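Local structure of 6-phosphogluconate dehydrogenase, NAD-binding (Geobacter metallireducens, 3PEF) at residues Leu9-Ser14 and Ala231-His236; Asn19-Gly24 and Glu38-Leu43; Glu187-Gly192 and Ala201-Ile206; Lys266-Ala271 and Phe282-Arg287. The protein binds NADP+ and probably interconverts succinic semialdehyde and gamma-hydroxybutyrate, as a member of the beta-hydroxyacid dehydrogenase family. The protein carries 2 engineered substitutions. All blocks are in the same frame, centred on the assembly; numbering follows the deposited sequence.

Contact 1 (Leu9-Ser14 and Ala231-His236). With NAP (NADP nicotinamide-adenine-dinucleotide phosphate), chain I.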
# COMPACT_ATOMS: atom_id res chain seq x y z
N LEU A 9 1.89 -29.00 -21.03
CA LEU A 9 1.88 -28.47 -22.38
C LEU A 9 1.00 -27.22 -22.47
O LEU A 9 0.17 -27.08 -23.37
CB LEU A 9 1.42 -29.54 -23.38
CG LEU A 9 2.23 -30.85 -23.34
CD1 LEU A 9 1.63 -31.90 -24.29
CD2 LEU A 9 3.70 -30.58 -23.68
N GLY A 10 1.19 -26.32 -21.52
CA GLY A 10 0.46 -25.07 -21.57
C GLY A 10 1.11 -24.11 -22.56
O GLY A 10 1.83 -24.52 -23.47
N ILE A 11 0.84 -22.82 -22.37
CA ILE A 11 1.40 -21.80 -23.25
C ILE A 11 2.90 -21.97 -23.43
O ILE A 11 3.38 -22.02 -24.56
CB ILE A 11 1.09 -20.38 -22.70
CG1 ILE A 11 -0.42 -20.12 -22.82
CG2 ILE A 11 1.96 -19.33 -23.41
CD1 ILE A 11 -0.91 -18.83 -22.15
N MET A 12 3.65 -22.07 -22.33
CA MET A 12 5.11 -22.21 -22.40
C MET A 12 5.57 -23.62 -22.79
O MET A 12 6.39 -23.81 -23.70
CB MET A 12 5.77 -21.80 -21.07
CG MET A 12 5.43 -20.37 -20.61
SD MET A 12 6.22 -19.16 -21.70
CE MET A 12 7.94 -19.34 -21.18
N GLY A 13 5.04 -24.62 -22.10
CA GLY A 13 5.47 -25.99 -22.33
C GLY A 13 5.27 -26.47 -23.76
O GLY A 13 6.14 -27.12 -24.33
N SER A 14 4.14 -26.14 -24.37
CA SER A 14 3.86 -26.64 -25.71
C SER A 14 4.87 -26.04 -26.69
O SER A 14 5.38 -26.72 -27.58
CB SER A 14 2.41 -26.34 -26.13
OG SER A 14 2.16 -24.94 -26.14
N ALA A 231 -0.24 -13.71 -23.15
CA ALA A 231 1.11 -14.22 -23.36
C ALA A 231 1.61 -14.74 -22.01
O ALA A 231 2.07 -15.88 -21.89
CB ALA A 231 2.04 -13.13 -23.90
N PHE A 232 1.50 -13.90 -21.00
CA PHE A 232 1.73 -14.34 -19.62
C PHE A 232 0.41 -14.19 -18.87
O PHE A 232 0.00 -13.08 -18.55
CB PHE A 232 2.85 -13.52 -18.97
CG PHE A 232 3.16 -13.94 -17.54
CD1 PHE A 232 3.61 -13.00 -16.61
CD2 PHE A 232 3.01 -15.26 -17.14
CE1 PHE A 232 3.91 -13.38 -15.29
CE2 PHE A 232 3.32 -15.64 -15.82
CZ PHE A 232 3.76 -14.69 -14.91
N PRO A 233 -0.29 -15.32 -18.60
CA PRO A 233 -1.61 -15.23 -17.98
C PRO A 233 -1.59 -14.44 -16.67
O PRO A 233 -0.72 -14.64 -15.81
CB PRO A 233 -2.00 -16.70 -17.75
CG PRO A 233 -1.32 -17.43 -18.87
CD PRO A 233 0.04 -16.70 -18.99
N LEU A 234 -2.54 -13.52 -16.55
CA LEU A 234 -2.62 -12.65 -15.39
C LEU A 234 -2.69 -13.43 -14.07
O LEU A 234 -2.06 -13.05 -13.08
CB LEU A 234 -3.77 -11.65 -15.53
CG LEU A 234 -3.82 -10.51 -14.50
CD1 LEU A 234 -4.48 -9.24 -15.05
CD2 LEU A 234 -4.51 -10.97 -13.22
N LYS A 235 -3.41 -14.55 -14.05
CA LYS A 235 -3.47 -15.35 -12.83
C LYS A 235 -2.08 -15.83 -12.41
O LYS A 235 -1.79 -15.93 -11.21
CB LYS A 235 -4.42 -16.55 -13.00
CG LYS A 235 -4.01 -17.53 -14.10
CD LYS A 235 -5.13 -18.57 -14.37
CE LYS A 235 -4.68 -19.59 -15.45
NZ LYS A 235 -5.76 -20.53 -15.85
N HIS A 236 -1.21 -16.10 -13.39
CA HIS A 236 0.15 -16.56 -13.07
C HIS A 236 1.04 -15.43 -12.56
O HIS A 236 1.89 -15.66 -11.68
CB HIS A 236 0.82 -17.27 -14.26
CG HIS A 236 0.07 -18.50 -14.71
ND1 HIS A 236 -0.62 -19.31 -13.84
CD2 HIS A 236 -0.09 -19.03 -15.94
CE1 HIS A 236 -1.18 -20.30 -14.51
NE2 HIS A 236 -0.87 -20.16 -15.79
PA NAP I . -0.58 -22.27 -18.73
O1A NAP I . -1.78 -21.91 -17.94
O2A NAP I . -0.72 -22.11 -20.19
O5B NAP I . -0.15 -23.78 -18.41
C5B NAP I . -0.27 -24.30 -17.11
C4B NAP I . 0.07 -25.77 -17.20
O4B NAP I . -0.01 -26.33 -15.91
C3B NAP I . -0.94 -26.53 -18.06
O3B NAP I . -0.20 -27.53 -18.72
C2B NAP I . -1.84 -27.16 -17.03
O2B NAP I . -2.49 -28.34 -17.44
C1B NAP I . -0.82 -27.48 -15.95
N9A NAP I . -1.47 -27.75 -14.66
C8A NAP I . -2.11 -26.84 -13.86
N7A NAP I . -2.58 -27.50 -12.78
C5A NAP I . -2.26 -28.80 -12.88
C6A NAP I . -2.48 -29.88 -12.05
N6A NAP I . -3.14 -29.71 -10.91
N1A NAP I . -2.03 -31.12 -12.41
C2A NAP I . -1.34 -31.28 -13.60
N3A NAP I . -1.11 -30.20 -14.43
C4A NAP I . -1.56 -28.98 -14.07
O3 NAP I . 0.59 -21.34 -18.19
PN NAP I . 2.09 -21.19 -18.68
O1N NAP I . 2.37 -19.77 -18.96
O2N NAP I . 2.43 -22.20 -19.71
O5D NAP I . 2.71 -21.58 -17.25
C5D NAP I . 3.64 -22.61 -17.03
C4D NAP I . 4.65 -22.09 -16.02
O4D NAP I . 5.56 -21.18 -16.60
C3D NAP I . 3.99 -21.29 -14.91
O3D NAP I . 4.70 -21.62 -13.74
C2D NAP I . 4.21 -19.84 -15.30
O2D NAP I . 4.24 -19.02 -14.17
C1D NAP I . 5.59 -19.94 -15.92
N1N NAP I . 6.00 -18.90 -16.88
C2N NAP I . 5.11 -18.36 -17.76
C3N NAP I . 5.52 -17.42 -18.70
C7N NAP I . 4.54 -16.86 -19.69
O7N NAP I . 4.87 -15.65 -20.27
N7N NAP I . 3.39 -17.48 -20.01
C4N NAP I . 6.86 -17.02 -18.76
C5N NAP I . 7.77 -17.61 -17.88
C6N NAP I . 7.34 -18.56 -16.95
P2B NAP I . -3.87 -28.29 -18.30
O1X NAP I . -4.52 -29.65 -18.10
O2X NAP I . -4.72 -27.18 -17.77
O3X NAP I . -3.56 -28.02 -19.75

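Contact 2 (Asn19-Gly24 and Glu38-Leu43)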
# COMPACT_ATOMS: atom_id res chain seq x y z
N ASN A 19 9.94 -26.95 -29.90
CA ASN A 19 11.34 -26.65 -30.22
C ASN A 19 12.23 -27.89 -30.09
O ASN A 19 13.10 -28.12 -30.93
CB ASN A 19 11.84 -25.46 -29.38
CG ASN A 19 11.36 -24.12 -29.93
OD1 ASN A 19 10.99 -24.03 -31.10
ND2 ASN A 19 11.35 -23.07 -29.10
N LEU A 20 12.00 -28.71 -29.07
CA LEU A 20 12.74 -29.96 -28.97
C LEU A 20 12.37 -30.87 -30.14
O LEU A 20 13.24 -31.46 -30.77
CB LEU A 20 12.47 -30.66 -27.63
CG LEU A 20 12.89 -29.94 -26.34
CD1 LEU A 20 12.49 -30.73 -25.10
CD2 LEU A 20 14.39 -29.67 -26.33
N VAL A 21 11.09 -30.97 -30.45
CA VAL A 21 10.66 -31.77 -31.60
C VAL A 21 11.21 -31.21 -32.93
O VAL A 21 11.71 -31.97 -33.76
CB VAL A 21 9.13 -31.95 -31.66
CG1 VAL A 21 8.73 -32.70 -32.93
CG2 VAL A 21 8.63 -32.69 -30.41
N LYS A 22 11.13 -29.90 -33.13
CA LYS A 22 11.68 -29.31 -34.35
C LYS A 22 13.18 -29.56 -34.48
O LYS A 22 13.71 -29.63 -35.58
CB LYS A 22 11.41 -27.80 -34.42
CG LYS A 22 10.37 -27.39 -35.48
CD LYS A 22 9.00 -27.99 -35.21
CE LYS A 22 8.01 -26.93 -34.72
NZ LYS A 22 7.63 -25.95 -35.79
N ALA A 23 13.86 -29.68 -33.34
CA ALA A 23 15.31 -29.87 -33.32
C ALA A 23 15.71 -31.31 -33.58
O ALA A 23 16.89 -31.66 -33.55
CB ALA A 23 15.89 -29.42 -31.98
N GLY A 24 14.72 -32.17 -33.79
CA GLY A 24 15.00 -33.55 -34.14
C GLY A 24 15.10 -34.48 -32.95
O GLY A 24 15.44 -35.65 -33.10
N GLU A 38 -2.06 -32.85 -29.00
CA GLU A 38 -2.40 -33.27 -30.37
C GLU A 38 -1.46 -32.71 -31.44
O GLU A 38 -1.09 -33.41 -32.38
CB GLU A 38 -3.87 -32.96 -30.69
CG GLU A 38 -4.84 -33.75 -29.83
CD GLU A 38 -6.28 -33.26 -29.90
OE1 GLU A 38 -6.60 -32.44 -30.79
OE2 GLU A 38 -7.10 -33.70 -29.07
N GLU A 39 -1.08 -31.44 -31.30
CA GLU A 39 -0.26 -30.81 -32.33
C GLU A 39 1.13 -31.43 -32.31
O GLU A 39 1.69 -31.78 -33.35
CB GLU A 39 -0.18 -29.30 -32.10
CG GLU A 39 0.64 -28.57 -33.14
CD GLU A 39 0.62 -27.06 -32.95
OE1 GLU A 39 -0.20 -26.57 -32.15
OE2 GLU A 39 1.43 -26.37 -33.61
N LEU A 40 1.68 -31.60 -31.12
CA LEU A 40 2.97 -32.28 -31.00
C LEU A 40 2.89 -33.73 -31.49
O LEU A 40 3.81 -34.21 -32.14
CB LEU A 40 3.47 -32.23 -29.57
CG LEU A 40 4.00 -30.88 -29.11
CD1 LEU A 40 3.84 -30.78 -27.61
CD2 LEU A 40 5.45 -30.70 -29.53
N ALA A 41 1.81 -34.42 -31.16
CA ALA A 41 1.67 -35.81 -31.59
C ALA A 41 1.78 -35.94 -33.11
O ALA A 41 2.44 -36.84 -33.63
CB ALA A 41 0.36 -36.41 -31.09
N ALA A 42 1.13 -35.03 -33.83
CA ALA A 42 1.16 -35.09 -35.29
C ALA A 42 2.54 -34.72 -35.77
O ALA A 42 2.91 -35.03 -36.90
CB ALA A 42 0.12 -34.17 -35.89
N LEU A 43 3.31 -34.06 -34.93
CA LEU A 43 4.68 -33.70 -35.31
C LEU A 43 5.67 -34.82 -35.01
O LEU A 43 6.87 -34.65 -35.19
CB LEU A 43 5.12 -32.41 -34.63
CG LEU A 43 4.66 -31.09 -35.25
CD1 LEU A 43 5.04 -29.94 -34.34
CD2 LEU A 43 5.25 -30.91 -36.64

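Contact 3 (Glu187-Gly192 and Ala201-Ile206)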
# COMPACT_ATOMS: atom_id res chain seq x y z
N GLU A 187 -0.75 2.44 -14.07
CA GLU A 187 -1.20 3.60 -13.33
C GLU A 187 -0.83 4.88 -14.07
O GLU A 187 -1.60 5.82 -14.10
CB GLU A 187 -0.64 3.60 -11.90
CG GLU A 187 -1.42 2.72 -10.96
CD GLU A 187 -0.96 2.80 -9.51
OE1 GLU A 187 -0.12 3.68 -9.18
OE2 GLU A 187 -1.45 1.98 -8.70
N GLY A 188 0.36 4.91 -14.68
CA GLY A 188 0.80 6.08 -15.42
C GLY A 188 0.02 6.34 -16.70
O GLY A 188 -0.37 7.47 -17.00
N LEU A 189 -0.22 5.30 -17.48
CA LEU A 189 -1.04 5.45 -18.68
C LEU A 189 -2.46 5.86 -18.34
O LEU A 189 -3.09 6.63 -19.08
CB LEU A 189 -1.07 4.14 -19.45
CG LEU A 189 0.25 3.75 -20.08
CD1 LEU A 189 0.17 2.31 -20.60
CD2 LEU A 189 0.59 4.74 -21.21
N ALA A 190 -2.99 5.34 -17.24
CA ALA A 190 -4.38 5.61 -16.90
C ALA A 190 -4.50 7.03 -16.37
O ALA A 190 -5.44 7.75 -16.69
CB ALA A 190 -4.92 4.60 -15.90
N LEU A 191 -3.52 7.43 -15.56
CA LEU A 191 -3.47 8.81 -15.06
C LEU A 191 -3.36 9.79 -16.23
O LEU A 191 -4.09 10.77 -16.30
CB LEU A 191 -2.28 8.99 -14.12
CG LEU A 191 -2.04 10.39 -13.53
CD1 LEU A 191 -3.21 10.87 -12.65
CD2 LEU A 191 -0.74 10.42 -12.73
N GLY A 192 -2.43 9.52 -17.15
CA GLY A 192 -2.23 10.36 -18.31
C GLY A 192 -3.51 10.51 -19.13
O GLY A 192 -3.88 11.62 -19.52
N ALA A 201 1.60 9.81 -27.12
CA ALA A 201 2.56 10.81 -26.69
C ALA A 201 3.30 10.33 -25.44
O ALA A 201 4.52 10.44 -25.33
CB ALA A 201 1.85 12.13 -26.42
N ILE A 202 2.55 9.77 -24.50
CA ILE A 202 3.15 9.21 -23.30
C ILE A 202 4.13 8.09 -23.62
O ILE A 202 5.24 8.07 -23.08
CB ILE A 202 2.08 8.68 -22.33
CG1 ILE A 202 1.16 9.84 -21.92
CG2 ILE A 202 2.75 8.01 -21.12
CD1 ILE A 202 -0.11 9.42 -21.27
N LEU A 203 3.72 7.18 -24.49
CA LEU A 203 4.54 6.06 -24.94
C LEU A 203 5.84 6.54 -25.58
O LEU A 203 6.93 6.02 -25.31
CB LEU A 203 3.76 5.23 -25.96
CG LEU A 203 3.22 3.85 -25.55
CD1 LEU A 203 2.95 3.76 -24.06
CD2 LEU A 203 1.97 3.47 -26.36
N ASP A 204 5.70 7.55 -26.43
CA ASP A 204 6.83 8.13 -27.15
C ASP A 204 7.84 8.83 -26.23
O ASP A 204 9.05 8.74 -26.46
CB ASP A 204 6.31 9.10 -28.21
CG ASP A 204 7.42 9.73 -29.03
OD1 ASP A 204 7.61 10.96 -28.93
OD2 ASP A 204 8.10 8.98 -29.77
N VAL A 205 7.36 9.53 -25.20
CA VAL A 205 8.25 10.16 -24.22
C VAL A 205 8.96 9.13 -23.35
O VAL A 205 10.15 9.25 -23.06
CB VAL A 205 7.50 11.18 -23.30
CG1 VAL A 205 8.39 11.65 -22.18
CG2 VAL A 205 7.01 12.37 -24.10
N ILE A 206 8.24 8.10 -22.92
CA ILE A 206 8.87 7.04 -22.13
C ILE A 206 9.93 6.29 -22.95
O ILE A 206 11.04 6.02 -22.47
CB ILE A 206 7.82 6.07 -21.57
CG1 ILE A 206 7.03 6.78 -20.46
CG2 ILE A 206 8.49 4.83 -21.03
CD1 ILE A 206 5.85 6.00 -19.98

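Contact 4 (Lys266-Ala271 and Phe282-Arg287). Engineered in segment 282-287: Tyr285 (natural residue Ile).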
# COMPACT_ATOMS: atom_id res chain seq x y z
N LYS A 266 -4.70 -9.13 -7.78
CA LYS A 266 -5.85 -9.86 -7.25
C LYS A 266 -7.15 -9.20 -7.68
O LYS A 266 -8.14 -9.87 -7.97
CB LYS A 266 -5.82 -9.95 -5.72
CG LYS A 266 -4.81 -10.94 -5.13
CD LYS A 266 -4.78 -10.83 -3.59
CE LYS A 266 -3.67 -11.68 -2.98
NZ LYS A 266 -3.62 -11.58 -1.46
N GLY A 267 -7.13 -7.87 -7.70
CA GLY A 267 -8.31 -7.12 -8.11
C GLY A 267 -8.63 -7.43 -9.56
O GLY A 267 -9.80 -7.64 -9.93
N ALA A 268 -7.60 -7.46 -10.39
CA ALA A 268 -7.79 -7.83 -11.79
C ALA A 268 -8.34 -9.25 -11.93
O ALA A 268 -9.17 -9.50 -12.81
CB ALA A 268 -6.49 -7.66 -12.59
N ARG A 269 -7.90 -10.19 -11.10
CA ARG A 269 -8.48 -11.55 -11.18
C ARG A 269 -9.95 -11.52 -10.83
O ARG A 269 -10.74 -12.24 -11.44
CB ARG A 269 -7.80 -12.53 -10.22
CG ARG A 269 -6.38 -12.86 -10.59
CD ARG A 269 -5.86 -13.95 -9.70
NE ARG A 269 -6.42 -15.25 -10.07
CZ ARG A 269 -5.99 -16.40 -9.55
NH1 ARG A 269 -5.01 -16.40 -8.66
NH2 ARG A 269 -6.54 -17.55 -9.93
N ALA A 270 -10.29 -10.70 -9.84
CA ALA A 270 -11.66 -10.61 -9.36
C ALA A 270 -12.57 -9.98 -10.40
O ALA A 270 -13.75 -10.29 -10.44
CB ALA A 270 -11.74 -9.85 -8.01
N ALA A 271 -12.01 -9.11 -11.24
CA ALA A 271 -12.79 -8.51 -12.33
C ALA A 271 -12.91 -9.44 -13.54
O ALA A 271 -13.52 -9.09 -14.55
CB ALA A 271 -12.23 -7.16 -12.73
N PHE A 282 -4.38 -3.18 -16.50
CA PHE A 282 -4.75 -1.83 -16.93
C PHE A 282 -6.25 -1.55 -16.88
O PHE A 282 -6.67 -0.42 -16.62
CB PHE A 282 -4.26 -1.56 -18.36
CG PHE A 282 -4.72 -0.23 -18.91
CD1 PHE A 282 -4.03 0.94 -18.60
CD2 PHE A 282 -5.83 -0.15 -19.74
CE1 PHE A 282 -4.44 2.18 -19.11
CE2 PHE A 282 -6.24 1.08 -20.26
CZ PHE A 282 -5.55 2.25 -19.94
N LYS A 283 -7.05 -2.58 -17.14
CA LYS A 283 -8.50 -2.41 -17.24
C LYS A 283 -9.17 -2.16 -15.89
O LYS A 283 -10.29 -1.65 -15.84
CB LYS A 283 -9.15 -3.59 -17.97
CG LYS A 283 -8.89 -3.57 -19.46
CD LYS A 283 -9.75 -4.59 -20.21
CE LYS A 283 -9.26 -6.02 -20.00
NZ LYS A 283 -10.26 -7.01 -20.51
N THR A 284 -8.49 -2.52 -14.80
CA THR A 284 -9.00 -2.20 -13.48
C THR A 284 -8.76 -0.73 -13.14
O THR A 284 -9.34 -0.20 -12.19
CB THR A 284 -8.30 -3.05 -12.40
OG1 THR A 284 -6.92 -2.66 -12.30
CG2 THR A 284 -8.37 -4.53 -12.75
N TYR A 285 -7.90 -0.06 -13.91
CA TYR A 285 -7.54 1.34 -13.61
C TYR A 285 -8.45 2.34 -14.32
O TYR A 285 -8.34 3.55 -14.08
CB TYR A 285 -6.09 1.64 -13.97
CG TYR A 285 -5.07 1.08 -13.00
CD1 TYR A 285 -5.17 1.31 -11.63
CD2 TYR A 285 -3.99 0.33 -13.45
CE1 TYR A 285 -4.23 0.81 -10.74
CE2 TYR A 285 -3.05 -0.18 -12.58
CZ TYR A 285 -3.17 0.06 -11.23
OH TYR A 285 -2.22 -0.45 -10.35
N GLU A 286 -9.33 1.85 -15.17
CA GLU A 286 -10.19 2.74 -15.93
C GLU A 286 -11.62 2.21 -16.12
O GLU A 286 -12.08 2.01 -17.25
CB GLU A 286 -9.55 3.05 -17.28
CG GLU A 286 -9.19 1.82 -18.07
CD GLU A 286 -9.47 1.99 -19.54
OE1 GLU A 286 -9.98 1.03 -20.16
OE2 GLU A 286 -9.20 3.09 -20.07
N ARG A 287 -12.27 1.83 -14.98
CA ARG A 287 -13.65 1.32 -14.89
C ARG A 287 -13.83 0.03 -15.68
O ARG A 287 -13.23 -1.00 -15.36
CB ARG A 287 -14.63 2.38 -15.39
CG ARG A 287 -14.63 3.66 -14.57
CD ARG A 287 -15.08 3.47 -13.13
NE ARG A 287 -16.45 2.97 -13.04
CZ ARG A 287 -17.53 3.74 -13.13
NH1 ARG A 287 -17.40 5.05 -13.32
NH2 ARG A 287 -18.74 3.20 -13.04

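Contact 1 (Leu9-Ser14 and Ala231-His236)
Ile11 and Pro233 reach toward each other tip to tip, Ile11 CD1 lying 3.6 Å from Pro233 CG; the rest of the link between Leu9-Ser14 and Ala231-His236 runs through NADP. With CG1 anti to the carbonyl carbon (chi1 -68°) and an extended chi2, Ile11 sends CD1 to the proline, while its CG2 faces Ala231 O.

The first segment belongs to the glycine-rich turn of a Rossmann fold. Gly10 O there is gripped by Ser14 N and Ser14 OG from opposite faces of its carbonyl plane, which braces the first helical turn. Ile11 N donates to NADP O2A at 2.8 Å. Met12 N donates to NADP O2N at 2.9 Å, and both bonds are almost straight.

Met12 starts with CG anti to the carbonyl carbon and bends at chi2 and chi3 (-70°, -73°), which lays CG, SD and CE flat over one face of the nicotinamide, CE 3.5 Å from C4N. An alanine here would strip away CG, SD and CE and would probably leave that face without its cover, the ring freer to turn. Phe232 comes from the other side of the ring plane, its CD2 3.4 Å from NADP C7N, and NADP N7N donates to Ala231 O (2.8 Å), which helps set the rotation of the carboxamide.

His236 NE2 points its N-H in the ring plane at NADP O1A (2.9 Å). Two backbone amides of the glycine-rich turn and one imidazole thus meet the diphosphate, probably offsetting its charge, while one carbonyl and two side chains set the pose of the nicotinamide across the domain cleft.

Contact 2 (Asn19-Gly24 and Glu38-Leu43)
Val21, near the end of the first Rossmann helix, meets Leu40 and Leu43 of the short helix 38-42 and the turn that follows it. The two helices flank strand 26-30, the second strand of the nucleotide-binding domain, so the contact joins the helices that precede and follow that strand.

The apolar contacts centre on the two branches of Val21. CG1 is anti to the backbone N (chi1 176°) and reaches Leu43 CB at 4.0 Å; CG2, beside the backbone N, meets Leu40 CD2 at 3.9 Å. The valine crosses each leucine obliquely. Leu40 itself is buried, its side chain also resting on Ile29 of the strand and on Ala17 and Lys18 of the first helix. At the outer border, the bent chain of Lys22 brings CE to 4.2 Å from Leu43 CD1.

Among the charged groups, Lys22 NZ and Glu39 OE2 remain 6.6 Å apart, too far for a salt bridge, though their opposite charges may attract weakly. Glu39 OE2 is paired instead with Lys18 NZ.

In the backbone, helix 11-22 ends in a Schellman motif: Gly24 takes positive phi, 92°, where a CB would jam against the preceding carbonyl, and Gly24 N bonds to Val21 O at 3.0 Å. Across the contact, the nearest approach pairs a methyl with a carbonyl, Val21 CG1 to Leu43 O, at 3.5 Å.

Contact 3 (Glu187-Gly192 and Ala201-Ile206)
Leu189 and Ile202 meet at a slant where two consecutive helices of the largely helical C-terminal domain, 166-194 and 199-208, joined by a short connection, pack at an oblique antiparallel angle. The axes of the short segments pass 10.9 Å apart, and their directions differ by 135°, well short of strictly antiparallel.

Methyl-to-methyl packing comes chiefly from a single branch. Leu189 leaves its helix with CG anti to the carbonyl carbon (chi1 -68°), and its CD2 touches two residues at once: Ile202 CG2 at 3.9 Å and Leu203 CD1 at 3.8 Å. It meets Leu203 at about a right angle. Leu203 is turned off the staggered positions in both torsions, with chi1 -107°, an off-rotamer shape that puts CD1 against Leu189. Ile223 of helix 214-224 continues the apolar packing at Leu189, and Arg224 touches Leu203.

The polar contacts are made with the second subunit: Glu187 binds its Ser258 OG and Ala257 amide through the two carboxylate oxygens, and Asp204 forms a salt bridge with Lys157 of that same subunit.

Side-chain-to-backbone packing closes the pair at Gly192. Ile202, its CG1 anti to the carbonyl carbon, drops its terminal methyl onto the bare glycine. Ile202 CD1 lies 3.8 Å from Gly192 CA, and a CB on that glycine would fall only 2.3 Å from the same methyl.

Contact 4 (Lys266-Ala271 and Phe282-Arg287)
Thr284 presses its methyl onto Ala268, the main touch between the last turn of helix 256-270 and the C-terminal tail. The tail enters at Phe282, which points away from that helix and packs its ring on Cys186 and Glu193 of helix 166-194. Lys283 next turns to the loop between the two segments, where NZ makes a salt bridge with Glu276 and a cation-pi contact with Phe273.

Thr284 follows. OG1 sits between the backbone N and the carbonyl carbon (chi1 68°), where it bonds to Ile281 O; this choice leaves CG2 beside the backbone N and aimed at the helix. CG2 lies 3.5 Å from Ala268 CA, 3.7 Å from Ala268 CB and 4.3 Å from Gly267 C. The methyl thus meets a backbone surface bordered by residues with small side chains or none, and the CA atoms of Ala268 and Thr284 come to 6.0 Å.

Tyr285, an engineered residue replacing the natural isoleucine, carries a ring with Thr284 OG1 4.2 Å above one face, over its centre. Tyr285 N bonds to Phe282 O at 3.0 Å, closing a helix-like turn. Glu286 is poorly ordered, and Arg287 ends the chain, packing on Ala270 of the fourth subunit.

The tail, lacking regular helical bonds, is therefore wedged between two helices: Thr284 rests on helix 256-270, whose Ala268 also takes Leu234 of helix 234-251, while Phe282 and Tyr285 lie along helix 166-194.

How the contacts relate
From the N terminus, contact 1 opens at the glycine-rich turn and closes 217 residues later, joining the Rossmann domain to the helical domain across NADP. Within that long loop lie two short, separate ones: contact 2, still in the nucleotide-binding domain, and contact 3, a pair of consecutive helices in the other. Contact 4 opens after contact 1 has closed, so no loops cross. Contacts 1 and 2 share helix 11-22 and touch where Leu9 CD2 meets Leu40 CD1. Leu234 and Lys235 of contact 1 pack on Arg269 of contact 4, whose engineered Tyr285 probably hydrogen-bonds through OH to Glu187 OE2 of contact 3. Contacts 2 and 3 are farthest apart, centres 42 Å from each other.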